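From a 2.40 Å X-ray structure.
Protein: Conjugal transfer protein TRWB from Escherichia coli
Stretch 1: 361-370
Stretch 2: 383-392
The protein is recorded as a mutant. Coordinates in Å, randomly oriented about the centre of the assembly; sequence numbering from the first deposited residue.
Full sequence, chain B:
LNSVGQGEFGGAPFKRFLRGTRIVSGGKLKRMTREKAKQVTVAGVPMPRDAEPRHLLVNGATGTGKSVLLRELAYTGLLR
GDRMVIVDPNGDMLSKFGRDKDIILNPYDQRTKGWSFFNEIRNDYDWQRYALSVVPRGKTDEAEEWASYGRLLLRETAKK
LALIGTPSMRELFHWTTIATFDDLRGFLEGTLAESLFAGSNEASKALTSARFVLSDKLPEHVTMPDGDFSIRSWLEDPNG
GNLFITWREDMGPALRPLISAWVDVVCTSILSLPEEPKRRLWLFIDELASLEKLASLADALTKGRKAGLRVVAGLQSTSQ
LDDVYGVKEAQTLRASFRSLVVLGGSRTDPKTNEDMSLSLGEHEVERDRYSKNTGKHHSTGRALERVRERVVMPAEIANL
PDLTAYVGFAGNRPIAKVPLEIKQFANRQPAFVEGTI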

ATOM      1  N   GLY B 361     -12.772  -4.689  25.174  1.00 32.51           N
ATOM      2  CA  GLY B 361     -12.663  -3.353  25.727  1.00 31.93           C
ATOM      3  C   GLY B 361     -11.974  -3.155  27.052  1.00 32.63           C
ATOM      4  O   GLY B 361     -11.673  -4.112  27.761  1.00 32.01           O
ATOM      5  N   GLU B 362     -11.728  -1.885  27.371  1.00 33.77           N
ATOM      6  CA  GLU B 362     -11.083  -1.485  28.626  1.00 36.26           C
ATOM      7  C   GLU B 362     -12.110  -0.897  29.585  1.00 35.42           C
ATOM      8  O   GLU B 362     -13.254  -0.616  29.216  1.00 34.63           O
ATOM      9  N   HIS B 363     -11.674  -0.689  30.819  1.00 35.32           N
ATOM     10  CA  HIS B 363     -12.519  -0.063  31.823  1.00 35.62           C
ATOM     11  C   HIS B 363     -11.639   0.930  32.581  1.00 35.04           C
ATOM     12  O   HIS B 363     -10.418   0.788  32.595  1.00 32.46           O
ATOM     13  N   GLU B 364     -12.240   1.971  33.145  1.00 36.63           N
ATOM     14  CA  GLU B 364     -11.467   2.907  33.938  1.00 38.18           C
ATOM     15  C   GLU B 364     -11.913   2.548  35.349  1.00 38.61           C
ATOM     16  O   GLU B 364     -13.104   2.371  35.608  1.00 36.27           O
ATOM     17  N   VAL B 365     -10.952   2.449  36.255  1.00 41.52           N
ATOM     18  CA  VAL B 365     -11.213   1.991  37.608  1.00 43.45           C
ATOM     19  C   VAL B 365     -10.365   2.708  38.671  1.00 45.46           C
ATOM     20  O   VAL B 365      -9.315   3.256  38.354  1.00 44.81           O
ATOM     21  N   GLU B 366     -10.830   2.720  39.924  1.00 48.66           N
ATOM     22  CA  GLU B 366     -10.075   3.331  41.031  1.00 52.07           C
ATOM     23  C   GLU B 366      -9.644   2.214  41.972  1.00 54.29           C
ATOM     24  O   GLU B 366     -10.461   1.368  42.349  1.00 53.67           O
ATOM     25  N   ARG B 367      -8.368   2.213  42.351  1.00 57.73           N
ATOM     26  CA  ARG B 367      -7.821   1.185  43.234  1.00 60.82           C
ATOM     27  C   ARG B 367      -7.034   1.715  44.432  1.00 63.84           C
ATOM     28  O   ARG B 367      -6.443   2.791  44.374  1.00 63.57           O
ATOM     29  N   ASP B 368      -7.024   0.943  45.515  1.00 68.22           N
ATOM     30  CA  ASP B 368      -6.284   1.320  46.713  1.00 72.67           C
ATOM     31  C   ASP B 368      -4.826   1.021  46.446  1.00 74.62           C
ATOM     32  O   ASP B 368      -4.481  -0.098  46.078  1.00 73.65           O
ATOM     33  N   ARG B 369      -3.969   2.017  46.635  1.00 77.59           N
ATOM     34  CA  ARG B 369      -2.542   1.836  46.386  1.00 80.70           C
ATOM     35  C   ARG B 369      -1.800   0.916  47.373  1.00 82.20           C
ATOM     36  O   ARG B 369      -0.743   0.371  47.036  1.00 82.56           O
ATOM     37  N   TYR B 370      -2.348   0.729  48.576  1.00 83.94           N
ATOM     38  CA  TYR B 370      -1.703  -0.122  49.582  1.00 84.96           C
ATOM     39  C   TYR B 370      -2.431  -1.450  49.815  1.00 85.54           C
ATOM     40  O   TYR B 370      -3.634  -1.535  49.474  1.00 85.82           O
ATOM     41  N   ALA B 383      -5.026   8.423  48.478  1.00 79.11           N
ATOM     42  CA  ALA B 383      -4.191   7.220  48.197  1.00 79.02           C
ATOM     43  C   ALA B 383      -4.867   6.323  47.156  1.00 78.59           C
ATOM     44  O   ALA B 383      -4.603   5.114  47.088  1.00 78.83           O
ATOM     45  N   LEU B 384      -5.747   6.918  46.352  1.00 77.19           N
ATOM     46  CA  LEU B 384      -6.447   6.170  45.311  1.00 75.06           C
ATOM     47  C   LEU B 384      -5.838   6.441  43.944  1.00 72.92           C
ATOM     48  O   LEU B 384      -5.398   7.556  43.660  1.00 73.45           O
ATOM     49  N   GLU B 385      -5.826   5.414  43.099  1.00 69.83           N
ATOM     50  CA  GLU B 385      -5.274   5.523  41.755  1.00 66.94           C
ATOM     51  C   GLU B 385      -6.319   5.236  40.682  1.00 63.54           C
ATOM     52  O   GLU B 385      -7.067   4.269  40.782  1.00 62.44           O
ATOM     53  N   ARG B 386      -6.364   6.086  39.659  1.00 60.85           N
ATOM     54  CA  ARG B 386      -7.297   5.916  38.549  1.00 58.26           C
ATOM     55  C   ARG B 386      -6.521   5.234  37.431  1.00 56.68           C
ATOM     56  O   ARG B 386      -5.486   5.725  36.996  1.00 57.24           O
ATOM     57  N   VAL B 387      -7.026   4.099  36.964  1.00 54.34           N
ATOM     58  CA  VAL B 387      -6.334   3.330  35.942  1.00 51.54           C
ATOM     59  C   VAL B 387      -7.224   2.813  34.825  1.00 50.06           C
ATOM     60  O   VAL B 387      -8.357   2.400  35.061  1.00 48.65           O
ATOM     61  N   ARG B 388      -6.695   2.853  33.602  1.00 48.88           N
ATOM     62  CA  ARG B 388      -7.380   2.332  32.419  1.00 46.07           C
ATOM     63  C   ARG B 388      -6.679   1.019  32.064  1.00 44.46           C
ATOM     64  O   ARG B 388      -5.447   0.957  32.045  1.00 43.77           O
ATOM     65  N   GLU B 389      -7.460  -0.023  31.786  1.00 42.10           N
ATOM     66  CA  GLU B 389      -6.904  -1.331  31.457  1.00 40.09           C
ATOM     67  C   GLU B 389      -7.889  -2.233  30.729  1.00 36.50           C
ATOM     68  O   GLU B 389      -9.098  -2.011  30.772  1.00 34.94           O
ATOM     69  N   ARG B 390      -7.349  -3.251  30.060  1.00 33.44           N
ATOM     70  CA  ARG B 390      -8.159  -4.218  29.330  1.00 32.85           C
ATOM     71  C   ARG B 390      -8.866  -5.104  30.329  1.00 31.92           C
ATOM     72  O   ARG B 390      -8.247  -5.628  31.252  1.00 33.22           O
ATOM     73  N   VAL B 391     -10.164  -5.271  30.157  1.00 31.30           N
ATOM     74  CA  VAL B 391     -10.907  -6.141  31.043  1.00 31.48           C
ATOM     75  C   VAL B 391     -10.317  -7.546  30.859  1.00 33.44           C
ATOM     76  O   VAL B 391     -10.124  -8.293  31.823  1.00 33.88           O
ATOM     77  N   VAL B 392     -10.006  -7.882  29.608  1.00 32.97           N
ATOM     78  CA  VAL B 392      -9.420  -9.177  29.262  1.00 32.73           C
ATOM     79  C   VAL B 392      -8.143  -8.925  28.473  1.00 34.22           C
ATOM     80  O   VAL B 392      -8.189  -8.285  27.424  1.00 33.25           O
TER

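Strands 362-368 and 384-390 pair antiparallel, so from His363-Glu389 to Asp368-Leu384 facing side chains emerge on the same side of the sheet; those of Glu362 and Arg390 diverge. Arg367, which covers the most surface, organises the side shared by His363, Val365, Glu385, Val387 and Glu389. Its chi1 lies between wells at -113°, and with chi2 t and chi3 m the side chain runs along the sheet to reach Val387, where Arg367 NH2 lies 4.1 Å from Val387 CG1. The guanidinium meets two carboxylates near its plane: Arg367 NE forms a salt bridge with Glu385 OE2 (3.6 Å), and Arg367 NH2 a shorter, hydrogen-bonded one with Glu389 OE1 (2.9 Å). Glu385 (chi1 p, chi2 t) is the directly paired residue, whereas Glu389 (also p, t) lies further along its strand. The other oxygen of Glu389, OE2, accepts a nearly linear hydrogen bond from NE2 of His363 (3.0 Å; chi1 p), so one carboxylate joins two basic side chains of the opposing strand.

Glu362 (m, t) lies where the pairing begins, its CA-to-CB bond pointing sideways. Glu362 OE1 forms a salt bridge with Arg388 NE (3.2 Å), while Glu362 OE2 makes a long one with Arg390 NE (3.8 Å). Water 2 also links this carboxylate to Arg390, accepting from NH2 (2.9 Å) and donating weakly to Glu362 OE2 (3.2 Å).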

ATOM      1  CB  GLU B 362     -10.044  -0.379  28.409  1.00 37.82           C
ATOM      2  CG  GLU B 362      -9.033  -0.573  27.314  1.00 41.86           C
ATOM      3  CD  GLU B 362      -7.919   0.465  27.400  1.00 45.79           C
ATOM      4  OE1 GLU B 362      -8.227   1.677  27.543  1.00 44.32           O
ATOM      5  OE2 GLU B 362      -6.733   0.065  27.321  1.00 49.52           O
ATOM      6  CB  HIS B 363     -13.143  -1.118  32.775  1.00 33.15           C
ATOM      7  CG  HIS B 363     -12.155  -1.888  33.605  1.00 31.89           C
ATOM      8  ND1 HIS B 363     -12.494  -3.051  34.262  1.00 31.28           N
ATOM      9  CD2 HIS B 363     -10.859  -1.647  33.921  1.00 32.05           C
ATOM     10  CE1 HIS B 363     -11.453  -3.492  34.948  1.00 31.44           C
ATOM     11  NE2 HIS B 363     -10.447  -2.656  34.759  1.00 32.18           N
ATOM     12  CB  GLU B 364     -11.786   4.350  33.582  1.00 38.91           C
ATOM     13  CG  GLU B 364     -10.752   5.296  34.141  1.00 42.40           C
ATOM     14  CD  GLU B 364     -10.745   6.618  33.443  1.00 43.63           C
ATOM     15  OE1 GLU B 364     -11.814   7.254  33.383  1.00 42.16           O
ATOM     16  OE2 GLU B 364      -9.667   7.023  32.953  1.00 50.29           O
ATOM     17  CB  VAL B 365     -10.931   0.453  37.603  1.00 43.35           C
ATOM     18  CG1 VAL B 365     -10.371   0.004  38.901  1.00 42.78           C
ATOM     19  CG2 VAL B 365     -12.190  -0.311  37.229  1.00 40.57           C
ATOM     20  CB  GLU B 366     -10.920   4.343  41.806  1.00 51.30           C
ATOM     21  CG  GLU B 366     -11.397   5.506  40.968  1.00 53.46           C
ATOM     22  CD  GLU B 366     -12.084   6.581  41.784  1.00 53.97           C
ATOM     23  OE1 GLU B 366     -12.894   6.235  42.671  1.00 55.39           O
ATOM     24  OE2 GLU B 366     -11.827   7.776  41.523  1.00 53.80           O
ATOM     25  CB  ARG B 367      -6.909   0.257  42.437  1.00 58.86           C
ATOM     26  CG  ARG B 367      -7.429  -1.143  42.292  1.00 58.29           C
ATOM     27  CD  ARG B 367      -6.316  -2.052  41.856  1.00 56.65           C
ATOM     28  NE  ARG B 367      -5.844  -1.722  40.519  1.00 56.75           N
ATOM     29  CZ  ARG B 367      -6.421  -2.133  39.392  1.00 54.70           C
ATOM     30  NH1 ARG B 367      -7.507  -2.900  39.421  1.00 51.48           N
ATOM     31  NH2 ARG B 367      -5.901  -1.777  38.226  1.00 55.42           N
ATOM     32  CB  ASP B 368      -6.760   0.508  47.920  1.00 75.84           C
ATOM     33  CG  ASP B 368      -8.050   1.053  48.520  1.00 79.40           C
ATOM     34  OD1 ASP B 368      -8.442   2.186  48.159  1.00 81.84           O
ATOM     35  OD2 ASP B 368      -8.668   0.357  49.359  1.00 81.19           O
ATOM     36  CB  ARG B 369      -1.855   3.203  46.327  1.00 81.78           C
ATOM     37  CG  ARG B 369      -2.412   4.108  45.248  1.00 83.51           C
ATOM     38  CD  ARG B 369      -1.501   5.298  45.006  1.00 86.19           C
ATOM     39  NE  ARG B 369      -1.929   6.093  43.853  1.00 89.24           N
ATOM     40  CZ  ARG B 369      -1.198   7.053  43.284  1.00 90.99           C
ATOM     41  NH1 ARG B 369       0.011   7.343  43.756  1.00 91.62           N
ATOM     42  NH2 ARG B 369      -1.674   7.723  42.239  1.00 91.02           N
ATOM     43  CB  TYR B 370      -1.588   0.632  50.911  1.00 84.82           C
ATOM     44  CG  TYR B 370      -0.952   1.989  50.767  1.00 85.53           C
ATOM     45  CD1 TYR B 370      -1.600   3.009  50.065  1.00 85.61           C
ATOM     46  CD2 TYR B 370       0.318   2.246  51.285  1.00 85.47           C
ATOM     47  CE1 TYR B 370      -1.007   4.245  49.876  1.00 85.71           C
ATOM     48  CE2 TYR B 370       0.925   3.483  51.103  1.00 86.02           C
ATOM     49  CZ  TYR B 370       0.255   4.477  50.393  1.00 86.20           C
ATOM     50  OH  TYR B 370       0.848   5.697  50.181  1.00 86.96           O
ATOM     51  CB  ALA B 383      -3.949   6.438  49.489  1.00 77.68           C
ATOM     52  CB  LEU B 384      -7.938   6.533  45.278  1.00 76.02           C
ATOM     53  CG  LEU B 384      -8.897   5.825  46.242  1.00 76.77           C
ATOM     54  CD1 LEU B 384     -10.321   6.262  45.935  1.00 76.96           C
ATOM     55  CD2 LEU B 384      -8.781   4.317  46.094  1.00 76.36           C
ATOM     56  CB  GLU B 385      -4.111   4.546  41.591  1.00 67.60           C
ATOM     57  CG  GLU B 385      -4.498   3.082  41.750  1.00 70.38           C
ATOM     58  CD  GLU B 385      -3.393   2.134  41.296  1.00 71.98           C
ATOM     59  OE1 GLU B 385      -2.331   2.628  40.860  1.00 72.60           O
ATOM     60  OE2 GLU B 385      -3.582   0.898  41.370  1.00 73.31           O
ATOM     61  CB  ARG B 386      -7.827   7.271  38.095  1.00 58.69           C
ATOM     62  CG  ARG B 386      -8.640   7.235  36.826  1.00 58.85           C
ATOM     63  CD  ARG B 386      -9.284   8.587  36.600  1.00 62.80           C
ATOM     64  NE  ARG B 386      -8.395   9.698  36.960  1.00 64.96           N
ATOM     65  CZ  ARG B 386      -7.274  10.022  36.314  1.00 65.22           C
ATOM     66  NH1 ARG B 386      -6.883   9.325  35.248  1.00 67.00           N
ATOM     67  NH2 ARG B 386      -6.544  11.049  36.730  1.00 65.78           N
ATOM     68  CB  VAL B 387      -5.616   2.113  36.598  1.00 52.40           C
ATOM     69  CG1 VAL B 387      -5.055   1.183  35.548  1.00 52.89           C
ATOM     70  CG2 VAL B 387      -4.497   2.599  37.494  1.00 53.83           C
ATOM     71  CB  ARG B 388      -7.253   3.288  31.245  1.00 46.97           C
ATOM     72  CG  ARG B 388      -8.323   4.346  31.161  1.00 50.25           C
ATOM     73  CD  ARG B 388      -7.970   5.270  30.018  1.00 52.63           C
ATOM     74  NE  ARG B 388      -7.391   4.490  28.927  1.00 54.37           N
ATOM     75  CZ  ARG B 388      -6.303   4.841  28.253  1.00 54.69           C
ATOM     76  NH1 ARG B 388      -5.674   5.970  28.554  1.00 56.82           N
ATOM     77  NH2 ARG B 388      -5.846   4.063  27.276  1.00 55.02           N
ATOM     78  CB  GLU B 389      -6.423  -2.036  32.734  1.00 39.96           C
ATOM     79  CG  GLU B 389      -7.305  -1.800  33.951  1.00 43.40           C
ATOM     80  CD  GLU B 389      -6.857  -2.588  35.172  1.00 43.91           C
ATOM     81  OE1 GLU B 389      -5.632  -2.632  35.448  1.00 41.87           O
ATOM     82  OE2 GLU B 389      -7.739  -3.155  35.862  1.00 43.56           O
ATOM     83  CB  ARG B 390      -7.296  -5.121  28.432  1.00 32.27           C
ATOM     84  CG  ARG B 390      -6.677  -4.452  27.221  1.00 29.26           C
ATOM     85  CD  ARG B 390      -7.730  -3.932  26.248  1.00 31.00           C
ATOM     86  NE  ARG B 390      -7.116  -3.111  25.208  1.00 30.86           N
ATOM     87  CZ  ARG B 390      -6.342  -3.585  24.233  1.00 31.49           C
ATOM     88  NH1 ARG B 390      -6.080  -4.889  24.135  1.00 24.58           N
ATOM     89  NH2 ARG B 390      -5.798  -2.744  23.365  1.00 26.68           N
ATOM     90  CB  VAL B 391     -12.404  -6.107  30.675  1.00 31.96           C
ATOM     91  CG1 VAL B 391     -13.179  -7.167  31.447  1.00 32.98           C
ATOM     92  CG2 VAL B 391     -12.961  -4.717  30.974  1.00 30.36           C
ATOM     93  CB  VAL B 392     -10.362 -10.009  28.367  1.00 31.03           C
ATOM     94  CG1 VAL B 392      -9.733 -11.364  28.082  1.00 29.61           C
ATOM     95  CG2 VAL B 392     -11.721 -10.163  29.031  1.00 29.08           C
TER
HETATM   96  O   HOH W   1     -10.546  -6.407  27.198  1.00 26.96           O
HETATM   97  O   HOH W   2      -6.209   0.042  24.148  1.00 36.09           O
HETATM   98  O   HOH W   3      -6.575   6.939  33.909  1.00 59.43           O